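Local atomic coordinates of acyl-CoA dehydrogenase FadE3 (Mycobacterium smegmatis, PDB entry 4IV6), a protein that belongs to the acyl-CoA dehydrogenase family and binds dihydroflavine-adenine dinucleotide in an assembly of four chains, each with beta and helical domains. Residues B[139-144]-B[173-178]; B[187-192]-B[214-219]; B[245-250]-B[303-308]. All coordinates share one frame; numbering follows the deposited sequence. Where two conformers were deposited one is given.

Contacts 1 and 2 both lie in the beta-rich middle domain, with centres about 15 Å apart. They touch where Ala-142 CB of contact 1 packs on Leu-187 CD1 of contact 2 at 3.7 Å. Contact 1 is only partly buried. It mixes a shared water, a CA-H...O contact and a little apolar packing at a strand and a turn. Contact 2 is buried and purely apolar: one pair joins strands of two different sheets, the other a loop and strand 219-222. Contact 3 is also buried and apolar, but it joins two helices of the C-terminal domain. Its centre is about 33 Å from that of contact 1 and about 31 Å from that of contact 2.

Contact 1 of 3, residues B[139-144]-B[173-178]; sequences RTVARR and TDPDAQ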
loop_
_atom_site.group_PDB
_atom_site.type_symbol
_atom_site.label_atom_id
_atom_site.label_comp_id
_atom_site.label_asym_id
_atom_site.label_seq_id
_atom_site.Cartn_x
_atom_site.Cartn_y
_atom_site.Cartn_z
ATOM N N ARG B 139 34.372 8.891 -12.839
ATOM C CA ARG B 139 35.403 9.692 -13.498
ATOM C C ARG B 139 36.706 9.716 -12.692
ATOM O O ARG B 139 37.765 10.083 -13.223
ATOM C CB ARG B 139 34.845 11.095 -13.734
ATOM C CG ARG B 139 33.644 11.096 -14.687
ATOM C CD ARG B 139 33.046 12.484 -14.811
ATOM N NE ARG B 139 34.027 13.445 -15.319
ATOM C CZ ARG B 139 33.825 14.759 -15.441
ATOM N NH1 ARG B 139 32.655 15.317 -15.095
ATOM N NH2 ARG B 139 34.803 15.520 -15.932
ATOM N N THR B 140 36.663 9.291 -11.429
ATOM C CA THR B 140 37.872 9.315 -10.624
ATOM C C THR B 140 38.835 8.249 -11.116
ATOM O O THR B 140 38.509 7.050 -11.166
ATOM C CB THR B 140 37.576 9.174 -9.127
ATOM O OG1 THR B 140 36.646 10.200 -8.679
ATOM C CG2 THR B 140 38.855 9.285 -8.333
ATOM N N VAL B 141 40.040 8.692 -11.448
ATOM C CA VAL B 141 41.088 7.851 -12.012
ATOM C C VAL B 141 42.340 7.867 -11.140
ATOM O O VAL B 141 42.654 8.886 -10.495
ATOM C CB VAL B 141 41.517 8.307 -13.434
ATOM C CG1 VAL B 141 40.398 8.104 -14.429
ATOM C CG2 VAL B 141 41.995 9.761 -13.456
ATOM N N ALA B 142 43.055 6.742 -11.139
ATOM C CA ALA B 142 44.313 6.639 -10.448
ATOM C C ALA B 142 45.316 6.050 -11.419
ATOM O O ALA B 142 45.202 4.891 -11.820
ATOM C CB ALA B 142 44.162 5.775 -9.227
ATOM N N ARG B 143 46.280 6.861 -11.813
ATOM C CA ARG B 143 47.219 6.477 -12.853
ATOM C C ARG B 143 48.611 6.266 -12.265
ATOM O O ARG B 143 49.119 7.094 -11.510
ATOM C CB ARG B 143 47.193 7.533 -13.953
ATOM C CG ARG B 143 48.518 7.898 -14.571
ATOM C CD ARG B 143 48.291 8.996 -15.595
ATOM N NE ARG B 143 48.330 8.499 -16.965
ATOM C CZ ARG B 143 49.220 8.899 -17.856
ATOM N NH1 ARG B 143 49.196 8.413 -19.090
ATOM N NH2 ARG B 143 50.124 9.802 -17.493
ATOM N N ARG B 144 49.211 5.129 -12.602
ATOM C CA ARG B 144 50.514 4.802 -12.071
ATOM C C ARG B 144 51.572 5.754 -12.633
ATOM O O ARG B 144 51.563 6.083 -13.813
ATOM C CB ARG B 144 50.873 3.353 -12.382
ATOM C CG ARG B 144 51.842 2.776 -11.381
ATOM C CD ARG B 144 52.658 1.669 -11.973
ATOM N NE ARG B 144 53.248 0.836 -10.931
ATOM C CZ ARG B 144 52.585 -0.103 -10.268
ATOM N NH1 ARG B 144 53.218 -0.805 -9.348
ATOM N NH2 ARG B 144 51.285 -0.327 -10.504
ATOM N N THR B 173 41.741 2.432 -12.109
ATOM C CA THR B 173 43.180 2.234 -12.351
ATOM C C THR B 173 43.464 1.990 -13.819
ATOM O O THR B 173 44.590 2.196 -14.252
ATOM C CB THR B 173 43.801 1.106 -11.503
ATOM O OG1 THR B 173 42.937 -0.045 -11.507
ATOM C CG2 THR B 173 44.007 1.608 -10.062
ATOM N N ASP B 174 42.466 1.536 -14.569
ATOM C CA ASP B 174 42.600 1.470 -16.024
ATOM C C ASP B 174 41.290 1.869 -16.683
ATOM O O ASP B 174 40.403 1.028 -16.850
ATOM C CB ASP B 174 43.019 0.070 -16.473
ATOM C CG ASP B 174 43.177 -0.044 -17.992
ATOM O OD1 ASP B 174 43.152 0.988 -18.695
ATOM O OD2 ASP B 174 43.298 -1.186 -18.483
ATOM N N PRO B 175 41.171 3.151 -17.085
ATOM C CA PRO B 175 39.919 3.575 -17.710
ATOM C C PRO B 175 39.656 2.940 -19.086
ATOM O O PRO B 175 38.542 3.013 -19.579
ATOM C CB PRO B 175 40.044 5.109 -17.803
ATOM C CG PRO B 175 41.453 5.451 -17.474
ATOM C CD PRO B 175 42.074 4.277 -16.781
ATOM N N ASP B 176 40.652 2.299 -19.677
ATOM C CA ASP B 176 40.515 1.681 -20.993
ATOM C C ASP B 176 40.376 0.159 -20.919
ATOM O O ASP B 176 40.552 -0.519 -21.938
ATOM C CB ASP B 176 41.757 2.013 -21.836
ATOM C CG ASP B 176 42.031 3.506 -21.905
ATOM O OD1 ASP B 176 41.074 4.277 -22.089
ATOM O OD2 ASP B 176 43.195 3.920 -21.761
ATOM N N ALA B 177 40.076 -0.392 -19.738
ATOM C CA ALA B 177 40.115 -1.846 -19.555
ATOM C C ALA B 177 39.066 -2.587 -20.378
ATOM O O ALA B 177 38.002 -2.062 -20.677
ATOM C CB ALA B 177 39.976 -2.216 -18.091
ATOM N N GLN B 178 39.398 -3.822 -20.752
ATOM C CA GLN B 178 38.472 -4.699 -21.452
ATOM C C GLN B 178 38.445 -6.047 -20.747
ATOM O O GLN B 178 39.460 -6.725 -20.699
ATOM C CB GLN B 178 38.892 -4.854 -22.917
ATOM C CG GLN B 178 38.739 -3.570 -23.729
ATOM C CD GLN B 178 37.318 -3.023 -23.715
ATOM O OE1 GLN B 178 36.348 -3.785 -23.747
ATOM N NE2 GLN B 178 37.189 -1.702 -23.669
HETATM O O HOH W 1 47.087 2.975 -12.971
#
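Thr-173 lies against the backbone of Ala-142, and its side chain can be followed outward from there. CB stands 4.0 Å from Ala-142 O. The methyl CG2 is anti to the carbonyl carbon of Thr-173. That brings it 3.9 Å from the same Ala-142 O and 4.3 Å from Ala-142 CB. The other branch, OG1, turns to a partner outside the contact and hydrogen-bonds to Ser-185 OG. The backbone of Thr-173 comes closer than its side chain. Thr-173 CA makes a CA-H...O contact with Ala-142 O at 3.4 Å, nearly straight at 164°.

No direct hydrogen bond joins the two segments. A water bridges them instead. It donates to Ala-142 O and Thr-173 O, both at 2.9 Å, and accepts a weak bond from Arg-144 N. Ala-142 O thus meets both the water and the CA-H of Thr-173.

Further along, Pro-175 CG meets Val-141 CG1 at 4.2 Å, and the two side chains cross at about a right angle. Pro-175 sits in a type I beta turn from Asp-174 to Ala-177, closed by Ala-177 N to Asp-174 O. Asp-174 OD1 accepts from Asp-176 N at 3.0 Å, from above the carboxylate plane, which adds an Asx turn. The turn reaches strand 141-145 through Pro-175, in the middle beta domain of the acyl-CoA dehydrogenase fold.

Contact 2 of 3, residues B[187-192]-B[214-219]; sequences LLVEKV and LNFTDA
Val-189 and Phe-216 meet in the apolar core between two sheets of the middle beta domain of the acyl-CoA dehydrogenase fold. Val-189 is on strand 184-190 of a mixed sheet. Phe-216 is on strand 211-216 of an antiparallel sheet. The two segments share no hydrogen bond, and side chains alone join them.

Val-189 points toward the other segment. Its CG1 is anti to the backbone N (chi1 -180°), and this methyl does the touching. It comes to Phe-216 CE1 at 4.4 Å and approaches the ring obliquely. The benzyl group of Phe-216 carries the ring across to the valine, although its CB does not start out in that direction. Phe-195 meets the same ring with the planes at about 35°, and Ile-151 and Leu-169 also pack on Phe-216. The Phe-216 side chain is about 11 Å from the bound dihydroflavine-adenine dinucleotide.

The second point of contact lies further along both segments, and a tight bend precedes it on each side. Lys-191 is the centre of an inverse gamma turn, closed by a weak bond from Val-192 N to Glu-190 O at 2.8 Å. On the other segment the chain turns a corner at Thr-217 and Asp-218. Asp-218 and Ala-219 both face Ile-151 as a G1 beta bulge, and Asp-218 has positive phi (50°). Ala-219 opens strand 219-222. Past these bends, Val-192 and Ala-219 point toward each other, and Val-192 CG2 rests 4.3 Å from Ala-219 CB.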
loop_
_atom_site.group_PDB
_atom_site.type_symbol
_atom_site.label_atom_id
_atom_site.label_comp_id
_atom_site.label_asym_id
_atom_site.label_seq_id
_atom_site.Cartn_x
_atom_site.Cartn_y
_atom_site.Cartn_z
ATOM N N LEU B 187 41.587 1.824 -3.535
ATOM C CA LEU B 187 42.826 2.285 -2.942
ATOM C C LEU B 187 42.527 2.810 -1.552
ATOM O O LEU B 187 41.486 3.451 -1.333
ATOM C CB LEU B 187 43.473 3.405 -3.775
ATOM C CG LEU B 187 43.791 3.203 -5.270
ATOM C CD1 LEU B 187 44.612 4.383 -5.796
ATOM C CD2 LEU B 187 44.517 1.922 -5.555
ATOM N N LEU B 188 43.429 2.527 -0.614
ATOM C CA LEU B 188 43.326 3.024 0.745
ATOM C C LEU B 188 44.098 4.337 0.792
ATOM O O LEU B 188 45.289 4.341 0.824
ATOM C CB LEU B 188 43.929 2.016 1.732
ATOM C CG LEU B 188 43.378 0.593 1.593
ATOM C CD1 LEU B 188 44.127 -0.370 2.476
ATOM C CD2 LEU B 188 41.918 0.601 1.941
ATOM N N VAL B 189 43.384 5.445 0.791
ATOM C CA VAL B 189 43.948 6.778 0.641
ATOM C C VAL B 189 43.939 7.537 1.959
ATOM O O VAL B 189 42.883 7.725 2.569
ATOM C CB VAL B 189 43.084 7.557 -0.369
ATOM C CG1 VAL B 189 43.618 8.969 -0.593
ATOM C CG2 VAL B 189 43.056 6.776 -1.679
ATOM N N GLU B 190 45.112 7.982 2.376
ATOM C CA GLU B 190 45.235 8.891 3.495
ATOM C C GLU B 190 45.050 10.358 3.042
ATOM O O GLU B 190 44.978 10.660 1.851
ATOM C CB GLU B 190 46.608 8.709 4.182
ATOM C CG GLU B 190 46.859 7.273 4.594
ATOM C CD GLU B 190 48.176 7.082 5.336
ATOM O OE1 GLU B 190 48.968 8.031 5.467
ATOM O OE2 GLU B 190 48.413 5.978 5.793
ATOM N N LYS B 191 44.983 11.258 4.009
ATOM C CA LYS B 191 44.802 12.683 3.744
ATOM C C LYS B 191 46.094 13.344 3.195
ATOM O O LYS B 191 46.784 14.070 3.897
ATOM C CB LYS B 191 44.309 13.387 5.010
ATOM C CG LYS B 191 42.918 12.954 5.495
ATOM C CD LYS B 191 41.819 13.432 4.563
ATOM C CE LYS B 191 40.466 12.784 4.844
ATOM N NZ LYS B 191 39.878 13.248 6.118
ATOM N N VAL B 192 46.394 13.081 1.927
ATOM C CA VAL B 192 47.593 13.545 1.265
ATOM C C VAL B 192 47.361 14.897 0.556
ATOM O O VAL B 192 46.213 15.298 0.334
ATOM C CB VAL B 192 48.074 12.504 0.240
ATOM C CG1 VAL B 192 48.345 11.190 0.950
ATOM C CG2 VAL B 192 47.046 12.309 -0.872
ATOM N N LEU B 214 34.402 15.429 -2.073
ATOM C CA LEU B 214 35.836 15.230 -2.153
ATOM C C LEU B 214 36.353 15.576 -3.551
ATOM O O LEU B 214 35.796 15.131 -4.554
ATOM C CB LEU B 214 36.206 13.782 -1.916
ATOM C CG LEU B 214 35.571 13.016 -0.759
ATOM C CD1 LEU B 214 36.207 11.636 -0.691
ATOM C CD2 LEU B 214 35.706 13.753 0.557
ATOM N N ASN B 215 37.472 16.287 -3.606
ATOM C CA ASN B 215 38.114 16.638 -4.862
ATOM C C ASN B 215 39.577 16.261 -4.821
ATOM O O ASN B 215 40.270 16.661 -3.906
ATOM C CB ASN B 215 37.921 18.132 -5.115
ATOM C CG ASN B 215 36.542 18.422 -5.630
ATOM O OD1 ASN B 215 36.257 18.171 -6.802
ATOM N ND2 ASN B 215 35.676 18.937 -4.785
ATOM N N PHE B 216 40.009 15.452 -5.791
ATOM C CA PHE B 216 41.381 15.006 -5.930
ATOM C C PHE B 216 42.032 15.710 -7.121
ATOM O O PHE B 216 41.540 15.623 -8.269
ATOM C CB PHE B 216 41.411 13.513 -6.165
ATOM C CG PHE B 216 40.811 12.726 -5.057
ATOM C CD1 PHE B 216 41.593 12.341 -3.974
ATOM C CD2 PHE B 216 39.488 12.410 -5.065
ATOM C CE1 PHE B 216 41.060 11.602 -2.935
ATOM C CE2 PHE B 216 38.922 11.693 -4.021
ATOM C CZ PHE B 216 39.712 11.296 -2.957
ATOM N N THR B 217 43.101 16.441 -6.829
ATOM C CA THR B 217 43.915 17.115 -7.836
ATOM C C THR B 217 45.335 16.636 -7.720
ATOM O O THR B 217 46.010 16.951 -6.761
ATOM C CB THR B 217 43.877 18.624 -7.595
ATOM O OG1 THR B 217 42.508 19.044 -7.485
ATOM C CG2 THR B 217 44.551 19.363 -8.720
ATOM N N ASP B 218 45.791 15.860 -8.703
ATOM C CA ASP B 218 47.195 15.415 -8.773
ATOM C C ASP B 218 47.607 14.815 -7.426
ATOM O O ASP B 218 48.727 15.048 -6.936
ATOM C CB ASP B 218 48.093 16.599 -9.152
ATOM C CG ASP B 218 49.510 16.178 -9.571
ATOM O OD1 ASP B 218 49.652 15.262 -10.394
ATOM O OD2 ASP B 218 50.461 16.807 -9.089
ATOM N N ALA B 219 46.720 14.022 -6.840
ATOM C CA ALA B 219 46.924 13.519 -5.460
ATOM C C ALA B 219 47.719 12.227 -5.504
ATOM O O ALA B 219 47.231 11.192 -6.015
ATOM C CB ALA B 219 45.599 13.280 -4.767
#

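Contact 3 of 3, residues B[245-250]-B[303-308]; sequences GRLQVA and LSAAEK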
loop_
_atom_site.group_PDB
_atom_site.type_symbol
_atom_site.label_atom_id
_atom_site.label_comp_id
_atom_site.label_asym_id
_atom_site.label_seq_id
_atom_site.Cartn_x
_atom_site.Cartn_y
_atom_site.Cartn_z
ATOM N N GLY B 245 27.636 -4.045 4.756
ATOM C CA GLY B 245 27.013 -2.740 4.619
ATOM C C GLY B 245 25.486 -2.796 4.608
ATOM O O GLY B 245 24.818 -2.027 5.285
ATOM N N ARG B 246 24.930 -3.708 3.840
ATOM C CA ARG B 246 23.492 -3.844 3.785
ATOM C C ARG B 246 22.910 -4.295 5.147
ATOM O O ARG B 246 21.871 -3.813 5.560
ATOM C CB ARG B 246 23.110 -4.820 2.673
ATOM C CG ARG B 246 23.292 -4.213 1.291
ATOM C CD ARG B 246 23.251 -5.268 0.208
ATOM N NE ARG B 246 23.241 -4.632 -1.116
ATOM C CZ ARG B 246 23.655 -5.202 -2.246
ATOM N NH1 ARG B 246 24.139 -6.416 -2.263
ATOM N NH2 ARG B 246 23.606 -4.533 -3.365
ATOM N N LEU B 247 23.586 -5.217 5.831
ATOM C CA LEU B 247 23.128 -5.655 7.166
ATOM C C LEU B 247 23.154 -4.511 8.174
ATOM O O LEU B 247 22.209 -4.352 8.956
ATOM C CB LEU B 247 23.908 -6.857 7.678
ATOM C CG LEU B 247 23.625 -8.179 6.974
ATOM C CD1 LEU B 247 24.632 -9.244 7.394
ATOM C CD2 LEU B 247 22.197 -8.653 7.205
ATOM N N GLN B 248 24.211 -3.702 8.155
ATOM C CA GLN B 248 24.282 -2.570 9.067
ATOM C C GLN B 248 23.235 -1.508 8.753
ATOM O O GLN B 248 22.645 -0.941 9.658
ATOM C CB GLN B 248 25.690 -1.979 9.188
ATOM C CG GLN B 248 26.240 -1.345 7.925
ATOM C CD GLN B 248 26.062 0.184 7.871
ATOM O OE1 GLN B 248 25.336 0.769 8.703
ATOM N NE2 GLN B 248 26.739 0.839 6.875
ATOM N N VAL B 249 22.966 -1.270 7.477
ATOM C CA VAL B 249 21.916 -0.326 7.128
ATOM C C VAL B 249 20.546 -0.856 7.536
ATOM O O VAL B 249 19.728 -0.075 8.042
ATOM C CB VAL B 249 21.940 0.029 5.639
ATOM C CG1 VAL B 249 20.729 0.877 5.242
ATOM C CG2 VAL B 249 23.226 0.773 5.296
ATOM N N ALA B 250 20.290 -2.153 7.322
ATOM C CA ALA B 250 19.043 -2.763 7.788
ATOM C C ALA B 250 18.861 -2.566 9.298
ATOM O O ALA B 250 17.771 -2.255 9.764
ATOM C CB ALA B 250 18.990 -4.231 7.430
ATOM N N LEU B 303 17.760 -10.784 11.690
ATOM C CA LEU B 303 18.488 -11.704 12.539
ATOM C C LEU B 303 18.745 -12.998 11.760
ATOM O O LEU B 303 19.834 -13.561 11.863
ATOM C CB LEU B 303 17.754 -11.948 13.877
ATOM C CG LEU B 303 17.743 -10.673 14.746
ATOM C CD1 LEU B 303 16.797 -10.873 15.911
ATOM C CD2 LEU B 303 19.126 -10.287 15.278
ATOM N N SER B 304 17.774 -13.433 10.948
ATOM C CA SER B 304 17.996 -14.605 10.075
ATOM C C SER B 304 19.164 -14.381 9.120
ATOM O O SER B 304 20.080 -15.229 8.998
ATOM C CB SER B 304 16.720 -14.956 9.284
ATOM O OG SER B 304 17.030 -15.894 8.270
ATOM N N ALA B 305 19.165 -13.235 8.450
ATOM C CA ALA B 305 20.266 -12.916 7.551
ATOM C C ALA B 305 21.598 -12.779 8.282
ATOM O O ALA B 305 22.603 -13.251 7.770
ATOM C CB ALA B 305 19.965 -11.688 6.711
ATOM N N ALA B 306 21.620 -12.195 9.489
ATOM C CA ALA B 306 22.858 -12.111 10.246
ATOM C C ALA B 306 23.416 -13.492 10.620
ATOM O O ALA B 306 24.620 -13.701 10.580
ATOM C CB ALA B 306 22.670 -11.283 11.492
ATOM N N GLU B 307 22.545 -14.415 11.026
ATOM C CA GLU B 307 22.984 -15.760 11.369
ATOM C C GLU B 307 23.536 -16.467 10.138
ATOM O O GLU B 307 24.539 -17.167 10.235
ATOM C CB GLU B 307 21.837 -16.604 11.926
ATOM C CG GLU B 307 21.339 -16.174 13.286
ATOM C CD GLU B 307 22.275 -16.541 14.443
ATOM O OE1 GLU B 307 23.379 -17.150 14.204
ATOM O OE2 GLU B 307 21.880 -16.203 15.596
ATOM N N LYS B 308 22.891 -16.312 8.982
ATOM C CA LYS B 308 23.421 -16.933 7.745
ATOM C C LYS B 308 24.830 -16.429 7.441
ATOM O O LYS B 308 25.720 -17.213 7.086
ATOM C CB LYS B 308 22.550 -16.663 6.528
ATOM C CG LYS B 308 21.272 -17.461 6.459
ATOM C CD LYS B 308 20.466 -17.029 5.244
ATOM C CE LYS B 308 19.019 -17.515 5.293
ATOM N NZ LYS B 308 18.958 -18.987 5.364
#
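The flat group that Leu-247 meets is the peptide between Ala-305 and Ala-306, since neither segment brings an aromatic ring to the contact. Methyl CD2 of Leu-247 lies over one face of this peptide, 4.3 Å from Ala-306 N and at a similar distance from the carbonyl carbon of Ala-305. At the edges of the peptide, the Ala-305 carbonyl and the Ala-306 N are directed along their own helix and do not point at the leucine.

The closest approach is methyl to methyl. Leu-247 CD2 sits 3.8 Å from Ala-305 CB, and both side chains point toward the opposite segment. Ala-306 CB stays further off, 5.0 Å from Leu-247 CD1. The torsions of Leu-247 explain the reach. CG is anti to the carbonyl carbon (chi1 -71°) and CD1 continues the extended chain (chi2 170°), which leaves CD2 as the branch that touches. The small alanine side chains let the leucine come close to the backbone of the second helix. Leu-247 CA and Ala-306 CA are the closest CA pair across the segments, 7.2 Å apart. No hydrogen bond crosses between the segments.

Leu-247 also packs on Met-68 of helix 68-81 and Ala-319 of helix 316-340. On the side of Ser-304 and Ala-305 stands Tyr-296 of the second subunit, whose OH is hydrogen-bonded to Ser-304 OG. The contact thus joins helices 234-270 and 282-310, buried beside a subunit interface, within the helical bundle of the acyl-CoA dehydrogenase C-terminal domain.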